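Local coordinates for protein lysozyme, putative (Bacillus anthracis, PDB 2WAG) that probably hydrolyses bacterial cell-wall peptidoglycan as a family GH25 lysozyme, apparently by a neighbouring-group mechanism that retains anomeric configuration, at residues I28-L33 and T66-G71; V128-L133 and V141-T146; E148-Y153 and I163-V168. All coordinates share one frame; numbering follows the deposited sequence.

All three contacts are built on the one curled sheet of the TIM barrel. Contact 1 brings a short helix to the entry of strand 69-75, across the chain's centre from the others; its centre is about 24 Å from that of contact 2 and about 26 Å from that of contact 3. Contacts 2 and 3 have centres about 13 Å apart, because strands 142-145 and 162-166 pair in parallel; Leu143 O lies 2.8 Å from Trp164 N, a probable hydrogen bond. The magnesium ion is about 3 Å from the Tyr150 side chain and about 7 Å from that of Leu143. In contact 3 a sulfate lies beyond the C-terminal end of strand 162-166, the end where TIM barrels carry their active sites.

Contact 1 (I28-L33 and T66-G71); sequences IDWREL and TSMRVG
The indole of Trp30 meets Met68 at its edge and Ile28 on one face. Met68 SD lies near the ring plane, 4.2 Å from Trp30 CE3, while Ile28 CG2 sits over the centre of the ring at a height typical of a CH-pi contact; both residues have a second deposited conformer, as has Arg31. The indole N-H at NE1 is taken by Asn59 OD1 on helix 56-64. Arg31 leaves the helix away from 66-71, and its guanidinium, the other flat group, turns back to the start of its own segment. In the conformer given, Ile28 O lies at its edge and in its plane, but the bond from Arg31 NH2 is weak at 3.4 Å. Arg31 NE makes a salt bridge to Asp29 OD1, 3.1 Å, the hydrogen bond itself being weak.

In the TIM barrel this contact joins helix 30-34, which comes after strand 17-21, to the loop that leads from helix 56-64 into strand 69-75. Trp30 also reaches Val19, Val21 and Ala41, so its ring lies between the helix and the parallel strands beneath.

At the loop, Thr66 CG2 touches Trp30 CB at 3.9 Å and is also 4.0 Å from Trp30 O. A chi1 of 75° leaves this methyl anti to the carbonyl carbon, beside the backbone N. Thr66 OG1 accepts from Met68 N, 3.0 Å and 160°, closing an ST turn, and bonds to Ala63 O at the end of helix 56-64. Met68 bends at its last torsion (chi3 64°), which lays CE alongside Trp30 CZ3 at 4.2 Å, next to the SD contact. On the helix side, Asp29 is the N-cap: its OD1 accepts from Glu32 N at 3.1 Å, the N-H arriving from well above the carboxylate plane, and its OD2 bonds to Tyr194 OH.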
loop_
_atom_site.group_PDB
_atom_site.type_symbol
_atom_site.label_atom_id
_atom_site.label_comp_id
_atom_site.label_asym_id
_atom_site.label_seq_id
_atom_site.Cartn_x
_atom_site.Cartn_y
_atom_site.Cartn_z
ATOM N N ILE A 28 17.670 2.222 -8.053
ATOM C CA ILE A 28 17.914 2.989 -6.849
ATOM C C ILE A 28 19.307 3.584 -6.854
ATOM O O ILE A 28 20.290 2.902 -7.154
ATOM C CB ILE A 28 17.750 2.104 -5.620
ATOM C CG1 ILE A 28 16.297 1.657 -5.489
ATOM C CG2 ILE A 28 18.228 2.830 -4.370
ATOM C CD1 ILE A 28 16.157 0.430 -4.667
ATOM N N ASP A 29 19.382 4.873 -6.531
ATOM C CA ASP A 29 20.651 5.551 -6.379
ATOM C C ASP A 29 21.015 5.421 -4.898
ATOM O O ASP A 29 20.554 6.195 -4.053
ATOM C CB ASP A 29 20.509 7.024 -6.775
ATOM C CG ASP A 29 21.819 7.795 -6.670
ATOM O OD1 ASP A 29 22.747 7.349 -5.973
ATOM O OD2 ASP A 29 21.924 8.867 -7.312
ATOM N N TRP A 30 21.823 4.418 -4.582
ATOM C CA TRP A 30 22.116 4.106 -3.185
ATOM C C TRP A 30 22.921 5.205 -2.512
ATOM O O TRP A 30 22.720 5.490 -1.330
ATOM C CB TRP A 30 22.827 2.743 -3.075
ATOM C CG TRP A 30 21.860 1.635 -3.378
ATOM C CD1 TRP A 30 21.684 0.972 -4.558
ATOM C CD2 TRP A 30 20.868 1.132 -2.483
ATOM N NE1 TRP A 30 20.651 0.060 -4.436
ATOM C CE2 TRP A 30 20.143 0.136 -3.167
ATOM C CE3 TRP A 30 20.526 1.430 -1.164
ATOM C CZ2 TRP A 30 19.084 -0.559 -2.568
ATOM C CZ3 TRP A 30 19.478 0.741 -0.573
ATOM C CH2 TRP A 30 18.772 -0.241 -1.270
ATOM N N ARG A 31 23.802 5.856 -3.263
ATOM C CA ARG A 31 24.559 6.960 -2.687
ATOM C C ARG A 31 23.634 8.114 -2.282
ATOM O O ARG A 31 23.866 8.791 -1.280
ATOM C CB ARG A 31 25.668 7.433 -3.636
ATOM C CG ARG A 31 25.406 7.192 -5.122
ATOM C CD ARG A 31 25.812 5.776 -5.601
ATOM N NE ARG A 31 24.667 4.914 -5.895
ATOM C CZ ARG A 31 24.730 3.736 -6.530
ATOM N NH1 ARG A 31 25.899 3.224 -6.902
ATOM N NH2 ARG A 31 23.623 3.038 -6.727
ATOM N N GLU A 32 22.577 8.335 -3.055
ATOM C CA GLU A 32 21.622 9.375 -2.727
ATOM C C GLU A 32 20.804 9.044 -1.484
ATOM O O GLU A 32 20.515 9.925 -0.658
ATOM C CB GLU A 32 20.715 9.678 -3.914
ATOM C CG GLU A 32 20.029 11.027 -3.792
ATOM C CD GLU A 32 20.985 12.230 -3.865
ATOM O OE1 GLU A 32 22.161 12.086 -4.240
ATOM O OE2 GLU A 32 20.547 13.347 -3.529
ATOM N N LEU A 33 20.441 7.769 -1.316
ATOM C CA LEU A 33 19.776 7.368 -0.063
ATOM C C LEU A 33 20.693 7.549 1.135
ATOM O O LEU A 33 20.264 7.997 2.213
ATOM C CB LEU A 33 19.243 5.926 -0.114
ATOM C CG LEU A 33 18.066 5.680 -1.059
ATOM C CD1 LEU A 33 17.721 4.181 -1.108
ATOM C CD2 LEU A 33 16.848 6.500 -0.651
ATOM N N THR A 66 28.175 1.464 -0.213
ATOM C CA THR A 66 27.973 2.596 0.687
ATOM C C THR A 66 28.381 2.212 2.108
ATOM O O THR A 66 28.818 1.074 2.355
ATOM C CB THR A 66 26.485 3.066 0.702
ATOM O OG1 THR A 66 25.688 2.147 1.460
ATOM C CG2 THR A 66 25.912 3.233 -0.723
ATOM N N SER A 67 28.184 3.128 3.048
ATOM C CA SER A 67 28.418 2.905 4.472
ATOM C C SER A 67 27.189 2.334 5.189
ATOM O O SER A 67 27.220 2.146 6.397
ATOM C CB SER A 67 28.815 4.231 5.140
ATOM O OG SER A 67 27.718 5.133 5.162
ATOM N N MET A 68 26.102 2.122 4.451
ATOM C CA MET A 68 24.866 1.628 5.071
ATOM C C MET A 68 25.016 0.194 5.527
ATOM O O MET A 68 25.756 -0.574 4.915
ATOM C CB MET A 68 23.688 1.694 4.089
ATOM C CG MET A 68 23.352 3.145 3.612
ATOM S SD MET A 68 22.214 3.310 2.194
ATOM C CE MET A 68 20.780 2.604 3.004
ATOM N N ARG A 69 24.301 -0.183 6.580
ATOM C CA ARG A 69 24.241 -1.601 6.948
ATOM C C ARG A 69 23.205 -2.248 6.036
ATOM O O ARG A 69 22.121 -1.697 5.845
ATOM C CB ARG A 69 23.860 -1.774 8.412
ATOM C CG ARG A 69 24.838 -1.120 9.385
ATOM C CD ARG A 69 24.887 -1.847 10.725
ATOM N NE ARG A 69 25.488 -3.158 10.522
ATOM C CZ ARG A 69 25.411 -4.171 11.378
ATOM N NH1 ARG A 69 25.967 -5.340 11.051
ATOM N NH2 ARG A 69 24.793 -4.013 12.533
ATOM N N VAL A 70 23.531 -3.411 5.477
ATOM C CA VAL A 70 22.696 -3.998 4.440
ATOM C C VAL A 70 22.329 -5.443 4.767
ATOM O O VAL A 70 23.188 -6.238 5.182
ATOM C CB VAL A 70 23.409 -3.957 3.053
ATOM C CG1 VAL A 70 22.522 -4.518 1.966
ATOM C CG2 VAL A 70 23.835 -2.553 2.715
ATOM N N GLY A 71 21.051 -5.783 4.594
ATOM C CA GLY A 71 20.595 -7.150 4.742
ATOM C C GLY A 71 19.682 -7.509 3.587
ATOM O O GLY A 71 19.337 -6.660 2.745
#

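Contact 2 (V128-L133 and V141-T146); sequences VMIEML and VILYAT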
loop_
_atom_site.group_PDB
_atom_site.type_symbol
_atom_site.label_atom_id
_atom_site.label_comp_id
_atom_site.label_asym_id
_atom_site.label_seq_id
_atom_site.Cartn_x
_atom_site.Cartn_y
_atom_site.Cartn_z
ATOM N N VAL A 128 11.523 -24.416 10.297
ATOM C CA VAL A 128 12.626 -24.990 9.548
ATOM C C VAL A 128 13.475 -23.887 8.889
ATOM O O VAL A 128 14.706 -23.915 8.932
ATOM C CB VAL A 128 12.141 -25.994 8.491
ATOM C CG1 VAL A 128 13.280 -26.360 7.555
ATOM C CG2 VAL A 128 11.528 -27.225 9.172
ATOM N N MET A 129 12.814 -22.906 8.265
ATOM C CA MET A 129 13.553 -21.815 7.635
ATOM C C MET A 129 14.432 -21.076 8.641
ATOM O O MET A 129 15.599 -20.791 8.363
ATOM C CB MET A 129 12.600 -20.790 7.045
ATOM C CG MET A 129 11.943 -21.197 5.788
ATOM S SD MET A 129 11.363 -19.760 4.845
ATOM C CE MET A 129 12.798 -19.027 4.412
ATOM N N ILE A 130 13.840 -20.715 9.778
ATOM C CA ILE A 130 14.579 -19.988 10.802
ATOM C C ILE A 130 15.805 -20.804 11.241
ATOM O O ILE A 130 16.921 -20.269 11.325
ATOM C CB ILE A 130 13.679 -19.685 11.986
ATOM C CG1 ILE A 130 12.585 -18.690 11.603
ATOM C CG2 ILE A 130 14.521 -19.156 13.184
ATOM C CD1 ILE A 130 11.401 -18.721 12.531
ATOM N N GLU A 131 15.606 -22.096 11.525
ATOM C CA GLU A 131 16.715 -22.928 11.972
ATOM C C GLU A 131 17.849 -22.929 10.944
ATOM O O GLU A 131 19.031 -22.774 11.273
ATOM C CB GLU A 131 16.225 -24.356 12.216
ATOM C CG GLU A 131 17.344 -25.251 12.773
ATOM C CD GLU A 131 16.904 -26.660 12.989
ATOM O OE1 GLU A 131 15.960 -26.897 13.774
ATOM O OE2 GLU A 131 17.548 -27.551 12.404
ATOM N N MET A 132 17.491 -23.095 9.678
ATOM C CA MET A 132 18.509 -23.178 8.645
ATOM C C MET A 132 19.227 -21.852 8.406
ATOM O O MET A 132 20.452 -21.826 8.203
ATOM C CB MET A 132 17.901 -23.703 7.337
ATOM C CG MET A 132 17.401 -25.143 7.482
ATOM S SD MET A 132 16.633 -25.776 5.991
ATOM C CE MET A 132 18.002 -25.764 4.849
ATOM N N LEU A 133 18.486 -20.739 8.416
ATOM C CA LEU A 133 19.119 -19.438 8.205
ATOM C C LEU A 133 19.971 -19.022 9.395
ATOM O O LEU A 133 21.053 -18.466 9.221
ATOM C CB LEU A 133 18.083 -18.340 7.936
ATOM C CG LEU A 133 17.487 -18.285 6.522
ATOM C CD1 LEU A 133 16.589 -17.062 6.347
ATOM C CD2 LEU A 133 18.478 -18.398 5.405
ATOM N N VAL A 141 17.489 -14.554 13.354
ATOM C CA VAL A 141 16.633 -14.202 12.224
ATOM C C VAL A 141 15.573 -13.179 12.630
ATOM O O VAL A 141 15.047 -13.184 13.769
ATOM C CB VAL A 141 16.016 -15.480 11.644
ATOM C CG1 VAL A 141 14.983 -15.167 10.557
ATOM C CG2 VAL A 141 17.141 -16.377 11.130
ATOM N N ILE A 142 15.301 -12.259 11.701
ATOM C CA ILE A 142 14.233 -11.277 11.860
ATOM C C ILE A 142 12.990 -11.735 11.103
ATOM O O ILE A 142 13.101 -12.150 9.951
ATOM C CB ILE A 142 14.694 -9.917 11.270
ATOM C CG1 ILE A 142 15.923 -9.364 12.014
ATOM C CG2 ILE A 142 13.555 -8.906 11.327
ATOM C CD1 ILE A 142 16.700 -8.382 11.174
ATOM N N LEU A 143 11.825 -11.650 11.749
ATOM C CA LEU A 143 10.558 -11.887 11.062
ATOM C C LEU A 143 9.855 -10.557 10.840
ATOM O O LEU A 143 9.595 -9.837 11.816
ATOM C CB LEU A 143 9.642 -12.797 11.880
ATOM C CG LEU A 143 10.217 -14.179 12.207
ATOM C CD1 LEU A 143 9.259 -14.955 13.092
ATOM C CD2 LEU A 143 10.539 -14.977 10.922
ATOM N N TYR A 144 9.573 -10.236 9.573
ATOM C CA TYR A 144 8.714 -9.100 9.247
ATOM C C TYR A 144 7.305 -9.621 9.103
ATOM O O TYR A 144 7.089 -10.673 8.484
ATOM C CB TYR A 144 9.145 -8.481 7.924
ATOM C CG TYR A 144 8.141 -7.479 7.376
ATOM C CD1 TYR A 144 8.228 -6.117 7.678
ATOM C CD2 TYR A 144 7.098 -7.912 6.544
ATOM C CE1 TYR A 144 7.301 -5.210 7.153
ATOM C CE2 TYR A 144 6.158 -7.021 6.036
ATOM C CZ TYR A 144 6.275 -5.671 6.323
ATOM O OH TYR A 144 5.366 -4.797 5.767
ATOM N N ALA A 145 6.371 -8.886 9.617
ATOM C CA ALA A 145 4.955 -9.226 9.457
ATOM C C ALA A 145 4.066 -8.006 9.438
ATOM O O ALA A 145 4.402 -7.037 10.023
ATOM C CB ALA A 145 4.493 -10.158 10.580
ATOM N N THR A 146 2.931 -8.151 8.770
ATOM C CA THR A 146 1.838 -7.201 8.936
ATOM C C THR A 146 1.086 -7.533 10.238
ATOM O O THR A 146 1.248 -8.626 10.820
ATOM C CB THR A 146 0.871 -7.322 7.761
ATOM O OG1 THR A 146 0.411 -8.679 7.721
ATOM C CG2 THR A 146 1.556 -6.933 6.440
#
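Val141 fits against Ile130 and Leu133 of helix 119-137, which forms the alpha element of the beta-alpha-beta unit made with strands 103-106 and 142-145 of the TIM barrel. The tight part lies where the chain enters the second strand. Val141 CG2, placed beside its own backbone N by chi1 173°, points at the helix and touches two of its residues: Leu133 CB at 3.9 Å and, equally close, Ile130 O at 3.9 Å. Val141 CB adds a looser touch, 4.3 Å from Ile130 CG2. One valine methyl thus rests against both the carbonyl oxygen of Ile130 and the CB of Leu133, three residues on, and the contact is wholly apolar apart from that oxygen.

Farther along the strand the packing thins to a single pair of methyl ends, from Ile130 and Leu143, whose side chains cross at about a right angle. Around them Ile130 also touches Ile104 on strand 103-106 as well as Tyr158 and Cys161, while Leu133 also touches Phe89 and Ile90 of helix 82-92, so the four residues of the contact stay buried between helices and sheet.

The far side of the helix is different: Glu131 and Met132 start out away from the strand. Glu131 is exposed in the assembly, though in the crystal it touches a neighbouring molecule. Met132, partly exposed, touches Ala86 of helix 82-92. Within the helix, Leu133 N bonds back to Met129 O at 2.9 Å. At the loose end of the contact, Ile130 CD1 and Leu143 CD2 stand 4.2 Å apart.

Contact 3 (E148-Y153 and I163-V168); sequences EAYDLY and IWIRSV. With SO4 (sulfate ion), chain F.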
loop_
_atom_site.group_PDB
_atom_site.type_symbol
_atom_site.label_atom_id
_atom_site.label_comp_id
_atom_site.label_asym_id
_atom_site.label_seq_id
_atom_site.Cartn_x
_atom_site.Cartn_y
_atom_site.Cartn_z
ATOM N N GLU A 148 -2.044 -8.320 10.676
ATOM C CA GLU A 148 -2.909 -9.494 10.547
ATOM C C GLU A 148 -2.104 -10.794 10.549
ATOM O O GLU A 148 -2.502 -11.778 11.192
ATOM C CB GLU A 148 -3.795 -9.368 9.298
ATOM C CG GLU A 148 -4.842 -8.262 9.455
ATOM C CD GLU A 148 -5.784 -8.154 8.301
ATOM O OE1 GLU A 148 -5.376 -8.465 7.160
ATOM O OE2 GLU A 148 -6.945 -7.737 8.538
ATOM N N ALA A 149 -0.981 -10.810 9.834
ATOM C CA ALA A 149 -0.153 -12.004 9.825
ATOM C C ALA A 149 0.495 -12.232 11.193
ATOM O O ALA A 149 0.614 -13.378 11.648
ATOM C CB ALA A 149 0.885 -11.932 8.699
ATOM N N TYR A 150 0.915 -11.156 11.852
ATOM C CA TYR A 150 1.477 -11.292 13.175
ATOM C C TYR A 150 0.434 -11.926 14.096
ATOM O O TYR A 150 0.716 -12.904 14.804
ATOM C CB TYR A 150 1.910 -9.925 13.719
ATOM C CG TYR A 150 2.596 -10.042 15.059
ATOM C CD1 TYR A 150 3.969 -10.264 15.124
ATOM C CD2 TYR A 150 1.887 -9.959 16.261
ATOM C CE1 TYR A 150 4.617 -10.400 16.340
ATOM C CE2 TYR A 150 2.529 -10.079 17.489
ATOM C CZ TYR A 150 3.900 -10.317 17.522
ATOM O OH TYR A 150 4.541 -10.431 18.734
ATOM N N ASP A 151 -0.778 -11.386 14.102
ATOM C CA ASP A 151 -1.775 -11.871 15.059
ATOM C C ASP A 151 -2.145 -13.332 14.823
ATOM O O ASP A 151 -2.425 -14.058 15.772
ATOM C CB ASP A 151 -3.013 -10.976 15.032
ATOM C CG ASP A 151 -2.757 -9.613 15.654
ATOM O OD1 ASP A 151 -1.703 -9.412 16.301
ATOM O OD2 ASP A 151 -3.644 -8.749 15.499
ATOM N N LEU A 152 -2.103 -13.762 13.566
ATOM C CA LEU A 152 -2.526 -15.112 13.204
ATOM C C LEU A 152 -1.414 -16.168 13.194
ATOM O O LEU A 152 -1.702 -17.364 13.247
ATOM C CB LEU A 152 -3.234 -15.098 11.845
ATOM C CG LEU A 152 -4.686 -14.615 11.843
ATOM C CD1 LEU A 152 -5.138 -14.277 10.431
ATOM C CD2 LEU A 152 -5.600 -15.658 12.468
ATOM N N TYR A 153 -0.149 -15.766 13.115
ATOM C CA TYR A 153 0.918 -16.702 13.015
ATOM C C TYR A 153 2.103 -16.477 13.953
ATOM O O TYR A 153 2.787 -17.378 14.228
ATOM C CB TYR A 153 1.413 -16.748 11.593
ATOM C CG TYR A 153 0.348 -17.082 10.583
ATOM C CD1 TYR A 153 -0.410 -18.217 10.716
ATOM C CD2 TYR A 153 0.089 -16.273 9.527
ATOM C CE1 TYR A 153 -1.386 -18.521 9.786
ATOM C CE2 TYR A 153 -0.869 -16.560 8.624
ATOM C CZ TYR A 153 -1.594 -17.691 8.748
ATOM O OH TYR A 153 -2.571 -17.960 7.817
ATOM N N ILE A 163 11.416 -9.080 15.843
ATOM C CA ILE A 163 10.218 -8.722 15.081
ATOM C C ILE A 163 10.363 -7.373 14.390
ATOM O O ILE A 163 10.797 -6.380 14.991
ATOM C CB ILE A 163 8.954 -8.697 15.982
ATOM C CG1 ILE A 163 8.794 -10.026 16.752
ATOM C CG2 ILE A 163 7.704 -8.350 15.146
ATOM C CD1 ILE A 163 8.730 -11.251 15.847
ATOM N N TRP A 164 10.005 -7.376 13.111
ATOM C CA TRP A 164 9.926 -6.164 12.318
ATOM C C TRP A 164 8.442 -6.011 11.963
ATOM O O TRP A 164 7.892 -6.836 11.226
ATOM C CB TRP A 164 10.828 -6.315 11.091
ATOM C CG TRP A 164 10.806 -5.209 10.069
ATOM C CD1 TRP A 164 10.160 -3.993 10.123
ATOM C CD2 TRP A 164 11.477 -5.261 8.815
ATOM N NE1 TRP A 164 10.401 -3.291 8.951
ATOM C CE2 TRP A 164 11.192 -4.059 8.126
ATOM C CE3 TRP A 164 12.255 -6.243 8.179
ATOM C CZ2 TRP A 164 11.675 -3.806 6.834
ATOM C CZ3 TRP A 164 12.739 -6.002 6.921
ATOM C CH2 TRP A 164 12.438 -4.798 6.242
ATOM N N ILE A 165 7.768 -5.007 12.527
ATOM C CA ILE A 165 6.311 -4.880 12.380
ATOM C C ILE A 165 5.936 -3.752 11.420
ATOM O O ILE A 165 6.516 -2.657 11.473
ATOM C CB ILE A 165 5.640 -4.661 13.773
ATOM C CG1 ILE A 165 4.110 -4.709 13.674
ATOM C CG2 ILE A 165 6.117 -3.363 14.448
ATOM C CD1 ILE A 165 3.524 -6.074 13.270
ATOM N N ARG A 166 4.969 -4.013 10.545
ATOM C CA ARG A 166 4.404 -2.936 9.737
ATOM C C ARG A 166 3.334 -2.207 10.540
ATOM O O ARG A 166 2.399 -2.824 11.055
ATOM C CB ARG A 166 3.785 -3.481 8.444
ATOM C CG ARG A 166 3.391 -2.361 7.480
ATOM C CD ARG A 166 2.635 -2.849 6.245
ATOM N NE ARG A 166 1.219 -3.041 6.552
ATOM C CZ ARG A 166 0.337 -3.618 5.735
ATOM N NH1 ARG A 166 0.708 -4.086 4.544
ATOM N NH2 ARG A 166 -0.927 -3.726 6.118
ATOM N N SER A 167 3.472 -0.888 10.624
ATOM C CA SER A 167 2.440 -0.060 11.241
ATOM C C SER A 167 2.429 1.317 10.576
ATOM O O SER A 167 3.115 2.240 11.040
ATOM C CB SER A 167 2.683 0.049 12.742
ATOM O OG SER A 167 1.608 0.705 13.397
ATOM N N VAL A 168 1.715 1.422 9.458
ATOM C CA VAL A 168 1.782 2.636 8.626
ATOM C C VAL A 168 0.699 3.660 8.924
ATOM O O VAL A 168 0.723 4.745 8.338
ATOM C CB VAL A 168 1.824 2.314 7.105
ATOM C CG1 VAL A 168 2.977 1.374 6.781
ATOM C CG2 VAL A 168 0.517 1.739 6.597
HETATM S S SO4 F . -1.096 -0.951 8.893
HETATM O O1 SO4 F . -1.537 -2.336 8.626
HETATM O O2 SO4 F . -1.365 -0.865 10.302
HETATM O O3 SO4 F . 0.276 -0.890 8.571
HETATM O O4 SO4 F . -2.033 -0.228 8.083
#
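Tyr150 of helix 147-154 leans on Ile163 and Ile165 of strand 162-166, closing the beta-alpha-beta unit that begins with strand 142-145 of the TIM barrel. Its CB is 4.2 Å from Ile165 CD1. With CG anti to the backbone N (chi1 -176°), the ring is carried across the Ile163 side chain at about a right angle, both isoleucine methyls approaching it obliquely. Along the ring, Ile163 CG2 is 4.2 Å from Tyr150 CD1 and nearer, 3.9 Å, to Tyr150 CE1; Asp151 OD1 lies in the ring plane at the other edge. At the tip the hydroxyl is hydrogen-bonded to Asp176 OD1. A magnesium ion is about 3 Å from this side chain.

Beyond the strand, at its C-terminal end, where TIM barrels carry their active sites, a sulfate probably from the crystallisation liquor is held by Arg166 and the following loop. In the conformer given, sulfate O1 lies at the guanidinium edge and in its plane, 2.9 Å from Arg166 NH2 (167°), and Arg166 NE donates to sulfate O3 at 3.1 Å. The same O3 takes a second, nearly straight bond from Val168 N, 2.9 Å and 171°.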